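Local structure of prenylcyclase (Actinoplanes teichomyceticus, 6IJ1) at residues 100-105 and 165-170; 191-196 and 299-304. The protein is probably a terpene-cyclase-like enzyme acting on prenyl chains, with substrate and product not established. One frame throughout, in Å; residues are numbered along the deposited sequence.

Contact 1: residues 100-105 and 165-170; sequences LAELLG and AGLAGL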
ATOM      1  N   LEU A 100       6.536   8.969  -3.866  1.00 14.04           N
ATOM      2  CA  LEU A 100       6.393   9.566  -5.184  1.00 14.15           C
ATOM      3  C   LEU A 100       7.525  10.565  -5.433  1.00 14.34           C
ATOM      4  O   LEU A 100       8.114  10.561  -6.531  1.00 15.22           O
ATOM      5  CB  LEU A 100       5.023  10.243  -5.295  1.00 15.60           C
ATOM      6  CG  LEU A 100       4.744  10.895  -6.651  1.00 15.23           C
ATOM      7  CD1 LEU A 100       4.782   9.939  -7.842  1.00 16.04           C
ATOM      8  CD2 LEU A 100       3.375  11.566  -6.499  1.00 16.64           C
ATOM      9  N   ALA A 101       7.829  11.372  -4.405  1.00 14.00           N
ATOM     10  CA  ALA A 101       8.955  12.301  -4.538  1.00 15.41           C
ATOM     11  C   ALA A 101      10.263  11.582  -4.789  1.00 16.14           C
ATOM     12  O   ALA A 101      11.048  12.020  -5.645  1.00 16.63           O
ATOM     13  CB  ALA A 101       9.033  13.166  -3.283  1.00 16.29           C
ATOM     14  N   GLU A 102      10.530  10.480  -4.084  1.00 14.54           N
ATOM     15  CA  GLU A 102      11.786   9.737  -4.339  1.00 12.93           C
ATOM     16  C   GLU A 102      11.775   9.179  -5.738  1.00 14.97           C
ATOM     17  O   GLU A 102      12.795   9.206  -6.433  1.00 16.96           O
ATOM     18  CB  GLU A 102      11.970   8.627  -3.281  1.00 15.12           C
ATOM     19  CG  GLU A 102      12.271   9.223  -1.919  1.00 16.48           C
ATOM     20  CD  GLU A 102      12.920   8.254  -0.909  1.00 16.90           C
ATOM     21  OE1 GLU A 102      12.983   7.030  -1.209  1.00 17.63           O
ATOM     22  OE2 GLU A 102      13.347   8.704   0.181  1.00 15.87           O
ATOM     23  N   LEU A 103      10.636   8.630  -6.183  1.00 15.34           N
ATOM     24  CA  LEU A 103      10.610   8.064  -7.539  1.00 15.54           C
ATOM     25  C   LEU A 103      10.889   9.133  -8.593  1.00 18.62           C
ATOM     26  O   LEU A 103      11.458   8.820  -9.641  1.00 21.27           O
ATOM     27  CB  LEU A 103       9.249   7.397  -7.813  1.00 18.80           C
ATOM     28  CG  LEU A 103       8.983   6.140  -7.002  1.00 16.79           C
ATOM     29  CD1 LEU A 103       7.523   5.774  -7.151  1.00 18.93           C
ATOM     30  CD2 LEU A 103       9.779   5.001  -7.593  1.00 18.58           C
ATOM     31  N   LEU A 104      10.522  10.382  -8.315  1.00 16.71           N
ATOM     32  CA  LEU A 104      10.671  11.496  -9.245  1.00 18.31           C
ATOM     33  C   LEU A 104      11.963  12.282  -9.035  1.00 18.85           C
ATOM     34  O   LEU A 104      12.202  13.248  -9.758  1.00 21.68           O
ATOM     35  CB  LEU A 104       9.474  12.446  -9.104  1.00 18.06           C
ATOM     36  CG  LEU A 104       8.194  11.809  -9.688  1.00 18.30           C
ATOM     37  CD1 LEU A 104       6.993  12.728  -9.484  1.00 18.70           C
ATOM     38  CD2 LEU A 104       8.341  11.502 -11.208  1.00 21.06           C
ATOM     39  N   GLY A 105      12.782  11.929  -8.071  1.00 15.77           N
ATOM     40  CA  GLY A 105      14.021  12.657  -7.794  1.00 16.53           C
ATOM     41  C   GLY A 105      13.822  13.976  -7.106  1.00 23.46           C
ATOM     42  O   GLY A 105      14.711  14.842  -7.172  1.00 22.26           O
ATOM     43  N   ALA A 165       9.647   1.877   5.315  1.00 13.36           N
ATOM     44  CA  ALA A 165      11.036   1.422   5.402  1.00 13.88           C
ATOM     45  C   ALA A 165      11.712   1.505   4.067  1.00 16.09           C
ATOM     46  O   ALA A 165      12.954   1.486   4.017  1.00 16.70           O
ATOM     47  CB  ALA A 165      11.087  -0.028   5.866  1.00 15.79           C
ATOM     48  N   GLY A 166      10.962   1.561   2.975  1.00 14.39           N
ATOM     49  CA  GLY A 166      11.582   1.682   1.646  1.00 15.51           C
ATOM     50  C   GLY A 166      12.089   3.065   1.256  1.00 13.78           C
ATOM     51  O   GLY A 166      12.667   3.209   0.169  1.00 16.73           O
ATOM     52  N   LEU A 167      11.758   4.074   2.084  1.00 13.99           N
ATOM     53  CA  LEU A 167      12.175   5.455   1.807  1.00 13.28           C
ATOM     54  C   LEU A 167      13.654   5.650   2.148  1.00 14.66           C
ATOM     55  O   LEU A 167      14.053   5.469   3.301  1.00 15.30           O
ATOM     56  CB  LEU A 167      11.314   6.406   2.638  1.00 13.96           C
ATOM     57  CG  LEU A 167       9.846   6.398   2.209  1.00 13.31           C
ATOM     58  CD1 LEU A 167       9.015   7.043   3.247  1.00 15.09           C
ATOM     59  CD2 LEU A 167       9.633   7.107   0.890  1.00 14.45           C
ATOM     60  N   ALA A 168      14.423   6.007   1.125  1.00 14.72           N
ATOM     61  CA  ALA A 168      15.840   6.248   1.355  1.00 15.38           C
ATOM     62  C   ALA A 168      16.051   7.365   2.345  1.00 17.56           C
ATOM     63  O   ALA A 168      17.067   7.368   3.056  1.00 20.85           O
ATOM     64  CB  ALA A 168      16.514   6.623   0.046  1.00 17.20           C
ATOM     65  N   GLY A 169      15.118   8.305   2.416  1.00 17.48           N
ATOM     66  CA  GLY A 169      15.259   9.405   3.352  1.00 19.21           C
ATOM     67  C   GLY A 169      14.705   9.195   4.724  1.00 18.97           C
ATOM     68  O   GLY A 169      14.742  10.120   5.551  1.00 19.28           O
ATOM     69  N   LEU A 170      14.160   8.001   5.031  1.00 16.98           N
ATOM     70  CA  LEU A 170      13.497   7.816   6.304  1.00 17.60           C
ATOM     71  C   LEU A 170      14.444   8.089   7.476  1.00 20.00           C
ATOM     72  O   LEU A 170      15.549   7.507   7.527  1.00 19.31           O
ATOM     73  CB  LEU A 170      12.966   6.373   6.397  1.00 18.30           C
ATOM     74  CG  LEU A 170      12.020   6.174   7.592  1.00 18.02           C
ATOM     75  CD1 LEU A 170      10.684   6.907   7.275  1.00 20.08           C
ATOM     76  CD2 LEU A 170      11.796   4.721   7.757  1.00 19.50           C
TER
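The carboxylate of Glu102 takes two backbone N-H groups from the turn at 167-170, one on each oxygen. Ala168 N donates to Glu102 OE1 at 2.9 Å, with an N-H...O angle of 155°. Gly169 N donates to Glu102 OE2, also at 2.9 Å and with a similar angle of 152°. Both bonds use the syn lone pairs of the carboxylate. The paired bonds fix its rotation. Ala168 N also lies close to Glu102 OE2, but the angle there is too poor for a bond.

Glu102 CG lies anti to the carbonyl carbon (chi1 -70°), and the chain is extended beyond it. This carries the carboxylate straight off helix 91-104 and across to the loop. Leu167 to Leu170 form a type I beta turn, closed by the bond from Leu170 N to Leu167 O at 3.1 Å. The two N-H groups that hold Glu102 are those of the middle residues of this turn. The turn lies in the loop between helices 158-164 and 173-182, so one acidic side chain pins this connection to the end of a helix from an earlier part of the chain. That helix finishes in a Schellman motif, with Gly105 at positive phi just after it.

Apolar atoms border the carboxylate. Leu167 crosses the Glu102 side chain at about a right angle, and its CD2 stands 3.9 Å from Glu102 CD. The methyl CB of Ala168 lies 3.8 Å from Glu102 OE1. Trp116 of helix 112-121 touches both Glu102 and Leu167. The negative charge of Glu102 is probably eased by the two backbone dipoles that point at it.

Contact 2: residues 191-196 and 299-304; sequences PAYWWI and TDPDSY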
ATOM      1  N   PRO A 191       2.736  -9.922   8.740  1.00 16.32           N
ATOM      2  CA  PRO A 191       1.331  -9.617   8.955  1.00 16.86           C
ATOM      3  C   PRO A 191       1.039  -8.155   8.624  1.00 16.57           C
ATOM      4  O   PRO A 191       1.935  -7.331   8.529  1.00 15.35           O
ATOM      5  CB  PRO A 191       1.191  -9.882  10.455  1.00 19.57           C
ATOM      6  CG  PRO A 191       2.485  -9.388  10.992  1.00 20.10           C
ATOM      7  CD  PRO A 191       3.509  -9.916  10.010  1.00 17.40           C
ATOM      8  N   ALA A 192      -0.251  -7.844   8.452  1.00 15.59           N
ATOM      9  CA  ALA A 192      -0.711  -6.496   8.143  1.00 14.92           C
ATOM     10  C   ALA A 192      -1.708  -6.093   9.223  1.00 14.82           C
ATOM     11  O   ALA A 192      -2.416  -6.942   9.764  1.00 17.62           O
ATOM     12  CB  ALA A 192      -1.419  -6.418   6.784  1.00 17.50           C
ATOM     13  N   TYR A 193      -1.772  -4.795   9.518  1.00 12.76           N
ATOM     14  CA  TYR A 193      -2.811  -4.297  10.403  1.00 14.62           C
ATOM     15  C   TYR A 193      -4.053  -3.926   9.624  1.00 14.34           C
ATOM     16  O   TYR A 193      -5.146  -4.435   9.929  1.00 14.20           O
ATOM     17  CB  TYR A 193      -2.275  -3.081  11.166  1.00 14.17           C
ATOM     18  CG  TYR A 193      -3.205  -2.551  12.261  1.00 14.34           C
ATOM     19  CD1 TYR A 193      -3.307  -3.209  13.518  1.00 12.87           C
ATOM     20  CD2 TYR A 193      -3.955  -1.376  12.052  1.00 11.84           C
ATOM     21  CE1 TYR A 193      -4.132  -2.651  14.522  1.00 13.22           C
ATOM     22  CE2 TYR A 193      -4.760  -0.826  13.077  1.00 13.30           C
ATOM     23  CZ  TYR A 193      -4.830  -1.504  14.294  1.00 14.74           C
ATOM     24  OH  TYR A 193      -5.642  -0.921  15.253  1.00 16.29           O
ATOM     25  N   TRP A 194      -3.914  -3.108   8.583  1.00 12.51           N
ATOM     26  CA  TRP A 194      -5.055  -2.568   7.866  1.00 13.24           C
ATOM     27  C   TRP A 194      -5.551  -3.445   6.724  1.00 13.30           C
ATOM     28  O   TRP A 194      -6.481  -3.011   6.037  1.00 13.97           O
ATOM     29  CB  TRP A 194      -4.745  -1.162   7.293  1.00 13.76           C
ATOM     30  CG  TRP A 194      -4.356  -0.141   8.356  1.00 13.12           C
ATOM     31  CD1 TRP A 194      -3.126   0.352   8.594  1.00 14.16           C
ATOM     32  CD2 TRP A 194      -5.254   0.536   9.251  1.00 13.57           C
ATOM     33  NE1 TRP A 194      -3.175   1.306   9.610  1.00 13.61           N
ATOM     34  CE2 TRP A 194      -4.482   1.417  10.029  1.00 13.84           C
ATOM     35  CE3 TRP A 194      -6.632   0.472   9.455  1.00 13.99           C
ATOM     36  CZ2 TRP A 194      -5.021   2.236  11.001  1.00 16.82           C
ATOM     37  CZ3 TRP A 194      -7.186   1.294  10.431  1.00 15.03           C
ATOM     38  CH2 TRP A 194      -6.382   2.149  11.199  1.00 15.02           C
ATOM     39  N   TRP A 195      -4.902  -4.564   6.430  1.00 13.84           N
ATOM     40  CA  TRP A 195      -5.218  -5.302   5.204  1.00 11.56           C
ATOM     41  C   TRP A 195      -5.535  -6.738   5.542  1.00 14.84           C
ATOM     42  O   TRP A 195      -4.900  -7.351   6.398  1.00 15.31           O
ATOM     43  CB  TRP A 195      -4.041  -5.260   4.195  1.00 12.38           C
ATOM     44  CG  TRP A 195      -3.744  -3.839   3.840  1.00 12.02           C
ATOM     45  CD1 TRP A 195      -2.812  -3.009   4.444  1.00 13.12           C
ATOM     46  CD2 TRP A 195      -4.343  -3.057   2.778  1.00 12.61           C
ATOM     47  NE1 TRP A 195      -2.837  -1.755   3.841  1.00 13.60           N
ATOM     48  CE2 TRP A 195      -3.755  -1.766   2.807  1.00 13.48           C
ATOM     49  CE3 TRP A 195      -5.346  -3.311   1.820  1.00 14.03           C
ATOM     50  CZ2 TRP A 195      -4.151  -0.746   1.939  1.00 14.42           C
ATOM     51  CZ3 TRP A 195      -5.715  -2.300   0.946  1.00 14.58           C
ATOM     52  CH2 TRP A 195      -5.130  -1.032   0.993  1.00 15.71           C
ATOM     53  N   ILE A 196      -6.544  -7.280   4.836  1.00 13.20           N
ATOM     54  CA  ILE A 196      -6.924  -8.684   4.970  1.00 16.52           C
ATOM     55  C   ILE A 196      -5.825  -9.619   4.451  1.00 15.29           C
ATOM     56  O   ILE A 196      -5.635 -10.705   4.987  1.00 16.58           O
ATOM     57  CB  ILE A 196      -8.235  -8.885   4.176  1.00 18.82           C
ATOM     58  CG1 ILE A 196      -9.369  -8.194   4.935  1.00 21.48           C
ATOM     59  CG2 ILE A 196      -8.487 -10.357   3.934  1.00 21.95           C
ATOM     60  CD1 ILE A 196      -9.715  -8.879   6.250  1.00 25.49           C
ATOM     61  N   THR A 299      -5.899  -4.108  19.030  1.00 17.55           N
ATOM     62  CA  THR A 299      -4.502  -4.351  18.685  1.00 17.70           C
ATOM     63  C   THR A 299      -4.272  -5.656  17.964  1.00 22.48           C
ATOM     64  O   THR A 299      -3.167  -5.905  17.472  1.00 24.12           O
ATOM     65  CB  THR A 299      -3.602  -4.333  19.929  1.00 23.13           C
ATOM     66  OG1 THR A 299      -3.928  -5.455  20.756  1.00 25.84           O
ATOM     67  CG2 THR A 299      -3.874  -3.087  20.715  1.00 24.44           C
ATOM     68  N   ASP A 300      -5.280  -6.484  17.835  1.00 20.69           N
ATOM     69  CA  ASP A 300      -5.102  -7.826  17.286  1.00 22.22           C
ATOM     70  C   ASP A 300      -6.199  -8.123  16.273  1.00 21.23           C
ATOM     71  O   ASP A 300      -7.024  -9.015  16.488  1.00 21.60           O
ATOM     72  CB  ASP A 300      -5.147  -8.801  18.465  1.00 21.18           C
ATOM     73  CG  ASP A 300      -4.872 -10.223  18.099  1.00 29.84           C
ATOM     74  OD1 ASP A 300      -4.250 -10.510  17.051  1.00 26.71           O
ATOM     75  OD2 ASP A 300      -5.298 -11.091  18.903  1.00 28.74           O
ATOM     76  N   PRO A 301      -6.256  -7.377  15.158  1.00 19.39           N
ATOM     77  CA  PRO A 301      -7.368  -7.587  14.228  1.00 19.37           C
ATOM     78  C   PRO A 301      -7.452  -8.999  13.661  1.00 19.95           C
ATOM     79  O   PRO A 301      -8.558  -9.394  13.264  1.00 22.86           O
ATOM     80  CB  PRO A 301      -7.111  -6.524  13.120  1.00 18.30           C
ATOM     81  CG  PRO A 301      -5.617  -6.278  13.174  1.00 19.71           C
ATOM     82  CD  PRO A 301      -5.350  -6.302  14.691  1.00 19.96           C
ATOM     83  N   ASP A 302      -6.353  -9.761  13.600  1.00 20.10           N
ATOM     84  CA  ASP A 302      -6.466 -11.149  13.135  1.00 23.07           C
ATOM     85  C   ASP A 302      -7.415 -11.963  14.020  1.00 24.71           C
ATOM     86  O   ASP A 302      -7.974 -12.968  13.561  1.00 26.87           O
ATOM     87  CB  ASP A 302      -5.106 -11.839  13.080  1.00 24.11           C
ATOM     88  CG  ASP A 302      -4.260 -11.377  11.911  1.00 34.74           C
ATOM     89  OD1 ASP A 302      -4.826 -10.843  10.930  1.00 31.11           O
ATOM     90  OD2 ASP A 302      -3.026 -11.547  11.977  1.00 38.40           O
ATOM     91  N   SER A 303      -7.634 -11.543  15.264  1.00 23.40           N
ATOM     92  CA  SER A 303      -8.536 -12.283  16.140  1.00 23.40           C
ATOM     93  C   SER A 303      -9.997 -11.910  15.978  1.00 25.27           C
ATOM     94  O   SER A 303     -10.860 -12.575  16.567  1.00 28.76           O
ATOM     95  CB  SER A 303      -8.158 -12.064  17.591  1.00 24.83           C
ATOM     96  OG  SER A 303      -6.981 -12.777  17.788  1.00 28.38           O
ATOM     97  N   TYR A 304     -10.319 -10.845  15.255  1.00 22.18           N
ATOM     98  CA  TYR A 304     -11.682 -10.370  15.188  1.00 21.75           C
ATOM     99  C   TYR A 304     -12.376 -11.140  14.082  1.00 25.05           C
ATOM    100  O   TYR A 304     -11.809 -11.288  12.992  1.00 24.41           O
ATOM    101  CB  TYR A 304     -11.703  -8.878  14.870  1.00 20.25           C
ATOM    102  CG  TYR A 304     -13.019  -8.212  14.968  1.00 19.53           C
ATOM    103  CD1 TYR A 304     -13.806  -8.356  16.121  1.00 21.24           C
ATOM    104  CD2 TYR A 304     -13.482  -7.333  13.999  1.00 19.18           C
ATOM    105  CE1 TYR A 304     -14.986  -7.694  16.276  1.00 20.62           C
ATOM    106  CE2 TYR A 304     -14.676  -6.655  14.125  1.00 19.27           C
ATOM    107  CZ  TYR A 304     -15.458  -6.815  15.287  1.00 18.54           C
ATOM    108  OH  TYR A 304     -16.621  -6.102  15.377  1.00 22.58           O
TER
HETATM  109  O   HOH W   1      -1.978  -9.301  11.819  1.00 33.37           O
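The Tyr193 ring packs against the Pro301 ring, which it crosses at about a right angle. The tyrosine atoms that touch are CD1 and CE1. Tyr193 CE1 is 3.9 Å from Pro301 CD, and Tyr193 CD1 is equally far, 3.9 Å, from Pro301 CG. Pro301 CD approaches the aromatic ring obliquely. Pro301 CG also leans on the backbone, 3.8 Å from Tyr193 O. Tyr193 CG is anti to the backbone N (chi1 -173°), which swings the ring out toward residues 299-304. Its phenol OH then bonds to Glu298 O, just before residue 299. Thr299 O sits near the ring plane, at the edge.

Pro301 opens a short 3-10 segment, 301-303. The bond from Ser303 N to Asp300 O, 2.9 Å, helps to hold this turn. Ser303 OG also donates to Asp300 OD2, which it meets from above the carboxylate plane.

Within 191-196, Tyr193 CD2 stands 3.5 Å above the centre of the Trp194 ring. His157 stacks on Tyr193, and an imidazole molecule, probably from the crystallisation liquor, lies close by and may mark a pocket there.

A water bridges the segments. It donates to Ala192 O at 3.2 Å and to Asp302 OD2 at a short 2.5 Å. Arg292 ties both sides: it forms a salt bridge with Asp302 and bonds to the carbonyls of Ala192 and Tyr193. Direct contact between the two loops is thus apolar, while their polar groups are joined through Arg292 and water.

The two contacts lie on opposite sides of the chain's centre, with their own centres 27 Å apart and nearest atoms about 12 Å apart. They follow one another along the chain and hold different elements. Contact 1 is at the surface and fastens a loop to the end of helix 91-104. Contact 2 is mostly buried and brings two loops together. Helix 158-164 links their surroundings: the 165-170 loop follows it directly, and its Cys159 touches Tyr193. The chemistry fits the placement. The surface contact relies on direct charged-to-backbone bonds, whereas the buried one relies on ring packing, with a water at its side.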